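Local coordinates for protein esterase YbfF (Escherichia coli, PDB 3BF7) that probably hydrolyses ester or thioester bonds as an esterase of the alpha/beta hydrolase fold, its substrate crevice shaped by a helical cap, at residues I19-G24 with T84-S89. The protein carries 1 engineered substitution. Numbering follows the deposited sequence.
Sequences IVLVHG and TFIGHS
Val20 and Phe85 sit side by side on one face of a parallel strand pair, the valine CB 3.6 Å from Phe85 CE1 and its CG1 against the same two ring atoms, CD1 and CE1, approached obliquely. The ring reaches the valine because Phe85 CG stands anti to its own carbonyl carbon (chi1 -74°). An alanine at Phe85 would probably leave a gap beside Val20 and against Leu71 and Leu75 of helix 64-78. On the reverse face Ile86 lies alongside Leu21 and reaches obliquely to Ile19: its CB lies 3.6 Å from Leu21 CD2, and its CD1 reaches Ile19 CG2 at 3.7 Å. Four backbone bonds run the length of the strand pair, from Val20 N to Thr84 O (2.8 Å) through to His88 N to Val22 O (2.9 Å), all close to straight.

Past Val22 the fit slackens. Gly24 N is too poorly angled to bond His88 O; instead a water accepts from Gly24 N at 2.8 Å and meets His88 ND1 in the plane of the imidazole, bridging 19-24 and 84-89. The other nitrogen of that ring, NE2, bonds His234 O. His23 turns away and closes back on its own loop, ND1 to Gly24 O at 2.8 Å. Ser89, with phi 50°, makes the strained turn of a probable nucleophile elbow, its OG weakly bonded to His234 NE2 as in a Ser-His-Asp triad.

Both strands are central in the sheet: 45-48 flanks 19-22, 106-112 flanks 83-88, helix 64-78 packs over the Val20 and Phe85 face, and helix 90-101 starts just after Ser89.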
ATOM      1  N   ILE A  19       3.146  -6.290 -13.022  1.00  7.63           N
ATOM      2  CA  ILE A  19       3.051  -6.087 -11.582  1.00  7.16           C
ATOM      3  C   ILE A  19       2.433  -4.735 -11.255  1.00  6.66           C
ATOM      4  O   ILE A  19       2.879  -3.699 -11.746  1.00  7.43           O
ATOM      5  CB  ILE A  19       4.443  -6.174 -10.906  1.00  7.16           C
ATOM      6  CG1 ILE A  19       5.000  -7.596 -11.042  1.00  8.16           C
ATOM      7  CG2 ILE A  19       4.341  -5.765  -9.434  1.00  8.32           C
ATOM      8  CD1 ILE A  19       6.392  -7.776 -10.462  1.00  8.98           C
ATOM      9  N   VAL A  20       1.392  -4.765 -10.429  1.00  6.32           N
ATOM     10  CA  VAL A  20       0.706  -3.559  -9.984  1.00  6.18           C
ATOM     11  C   VAL A  20       1.126  -3.327  -8.535  1.00  5.96           C
ATOM     12  O   VAL A  20       1.000  -4.225  -7.701  1.00  6.71           O
ATOM     13  CB  VAL A  20      -0.831  -3.728 -10.052  1.00  6.64           C
ATOM     14  CG1 VAL A  20      -1.522  -2.482  -9.510  1.00  7.40           C
ATOM     15  CG2 VAL A  20      -1.261  -3.994 -11.488  1.00  7.66           C
ATOM     16  N   LEU A  21       1.632  -2.129  -8.251  1.00  5.94           N
ATOM     17  CA  LEU A  21       2.092  -1.754  -6.915  1.00  6.12           C
ATOM     18  C   LEU A  21       1.084  -0.798  -6.288  1.00  5.62           C
ATOM     19  O   LEU A  21       0.702   0.202  -6.905  1.00  6.32           O
ATOM     20  CB  LEU A  21       3.464  -1.083  -7.013  1.00  7.02           C
ATOM     21  CG  LEU A  21       4.573  -1.938  -7.627  1.00  8.68           C
ATOM     22  CD1 LEU A  21       5.748  -1.055  -8.007  1.00 11.17           C
ATOM     23  CD2 LEU A  21       4.999  -3.017  -6.650  1.00 14.52           C
ATOM     24  N   VAL A  22       0.678  -1.102  -5.057  1.00  5.57           N
ATOM     25  CA  VAL A  22      -0.327  -0.314  -4.345  1.00  5.70           C
ATOM     26  C   VAL A  22       0.171   0.158  -2.976  1.00  5.81           C
ATOM     27  O   VAL A  22       0.424  -0.649  -2.081  1.00  5.95           O
ATOM     28  CB  VAL A  22      -1.622  -1.147  -4.156  1.00  5.94           C
ATOM     29  CG1 VAL A  22      -2.761  -0.248  -3.704  1.00  6.95           C
ATOM     30  CG2 VAL A  22      -1.975  -1.868  -5.452  1.00  7.35           C
ATOM     31  N   HIS A  23       0.294   1.474  -2.825  1.00  5.74           N
ATOM     32  CA  HIS A  23       0.775   2.097  -1.592  1.00  6.26           C
ATOM     33  C   HIS A  23      -0.223   2.071  -0.430  1.00  5.78           C
ATOM     34  O   HIS A  23      -1.376   1.665  -0.588  1.00  6.20           O
ATOM     35  CB  HIS A  23       1.161   3.547  -1.888  1.00  6.09           C
ATOM     36  CG  HIS A  23      -0.011   4.418  -2.215  1.00  5.83           C
ATOM     37  ND1 HIS A  23      -0.861   4.912  -1.250  1.00  5.38           N
ATOM     38  CD2 HIS A  23      -0.516   4.829  -3.404  1.00  5.59           C
ATOM     39  CE1 HIS A  23      -1.838   5.587  -1.829  1.00  5.95           C
ATOM     40  NE2 HIS A  23      -1.653   5.551  -3.136  1.00  6.29           N
ATOM     41  N   GLY A  24       0.236   2.543   0.729  1.00  6.47           N
ATOM     42  CA  GLY A  24      -0.586   2.569   1.929  1.00  7.29           C
ATOM     43  C   GLY A  24      -1.174   3.926   2.276  1.00  6.35           C
ATOM     44  O   GLY A  24      -1.037   4.891   1.520  1.00  6.46           O
ATOM     45  N   THR A  84       0.143  -9.490 -11.195  1.00  7.78           N
ATOM     46  CA  THR A  84       0.648  -9.813  -9.873  1.00  7.52           C
ATOM     47  C   THR A  84       0.483  -8.499  -9.118  1.00  7.08           C
ATOM     48  O   THR A  84       0.739  -7.428  -9.671  1.00  7.66           O
ATOM     49  CB  THR A  84       2.127 -10.225  -9.940  1.00  8.20           C
ATOM     50  OG1 THR A  84       2.206 -11.571 -10.420  1.00  9.55           O
ATOM     51  CG2 THR A  84       2.798 -10.131  -8.573  1.00  8.43           C
ATOM     52  N   PHE A  85       0.036  -8.578  -7.871  1.00  6.24           N
ATOM     53  CA  PHE A  85      -0.189  -7.387  -7.062  1.00  6.59           C
ATOM     54  C   PHE A  85       0.690  -7.357  -5.825  1.00  6.82           C
ATOM     55  O   PHE A  85       0.816  -8.359  -5.117  1.00  6.95           O
ATOM     56  CB  PHE A  85      -1.652  -7.324  -6.624  1.00  7.31           C
ATOM     57  CG  PHE A  85      -2.600  -6.931  -7.720  1.00  7.51           C
ATOM     58  CD1 PHE A  85      -3.008  -5.607  -7.857  1.00  7.29           C
ATOM     59  CD2 PHE A  85      -3.089  -7.877  -8.615  1.00  7.75           C
ATOM     60  CE1 PHE A  85      -3.888  -5.231  -8.869  1.00  8.28           C
ATOM     61  CE2 PHE A  85      -3.968  -7.510  -9.632  1.00  8.84           C
ATOM     62  CZ  PHE A  85      -4.369  -6.184  -9.755  1.00  9.07           C
ATOM     63  N   ILE A  86       1.281  -6.195  -5.571  1.00  6.39           N
ATOM     64  CA  ILE A  86       2.128  -5.983  -4.402  1.00  6.07           C
ATOM     65  C   ILE A  86       1.576  -4.749  -3.692  1.00  5.06           C
ATOM     66  O   ILE A  86       1.547  -3.660  -4.267  1.00  6.04           O
ATOM     67  CB  ILE A  86       3.597  -5.717  -4.806  1.00  7.04           C
ATOM     68  CG1 ILE A  86       4.149  -6.920  -5.577  1.00  7.85           C
ATOM     69  CG2 ILE A  86       4.439  -5.436  -3.568  1.00  8.27           C
ATOM     70  CD1 ILE A  86       5.581  -6.749  -6.064  1.00 10.21           C
ATOM     71  N   GLY A  87       1.128  -4.916  -2.454  1.00  5.59           N
ATOM     72  CA  GLY A  87       0.574  -3.786  -1.736  1.00  6.00           C
ATOM     73  C   GLY A  87       1.114  -3.633  -0.333  1.00  5.71           C
ATOM     74  O   GLY A  87       1.354  -4.621   0.374  1.00  6.21           O
ATOM     75  N   HIS A  88       1.319  -2.382   0.067  1.00  5.78           N
ATOM     76  CA  HIS A  88       1.800  -2.071   1.403  1.00  5.98           C
ATOM     77  C   HIS A  88       0.654  -1.578   2.283  1.00  5.66           C
ATOM     78  O   HIS A  88      -0.081  -0.660   1.903  1.00  5.99           O
ATOM     79  CB  HIS A  88       2.868  -0.977   1.361  1.00  6.41           C
ATOM     80  CG  HIS A  88       3.296  -0.512   2.718  1.00  6.19           C
ATOM     81  ND1 HIS A  88       3.154   0.793   3.142  1.00  6.50           N
ATOM     82  CD2 HIS A  88       3.847  -1.187   3.755  1.00  6.92           C
ATOM     83  CE1 HIS A  88       3.598   0.899   4.383  1.00  7.26           C
ATOM     84  NE2 HIS A  88       4.023  -0.287   4.778  1.00  6.23           N
ATOM     85  N   SER A  89       0.505  -2.201   3.450  1.00  6.10           N
ATOM     86  CA  SER A  89      -0.496  -1.802   4.433  1.00  6.47           C
ATOM     87  C   SER A  89      -1.892  -1.649   3.817  1.00  6.18           C
ATOM     88  O   SER A  89      -2.438  -2.630   3.327  1.00  6.06           O
ATOM     89  CB  SER A  89      -0.031  -0.505   5.104  1.00  7.51           C
ATOM     90  OG  SER A  89      -0.469  -0.437   6.449  1.00  6.73           O
TER
HETATM   91  O   HOH W   1       2.727   3.210   1.783  1.00 10.14           O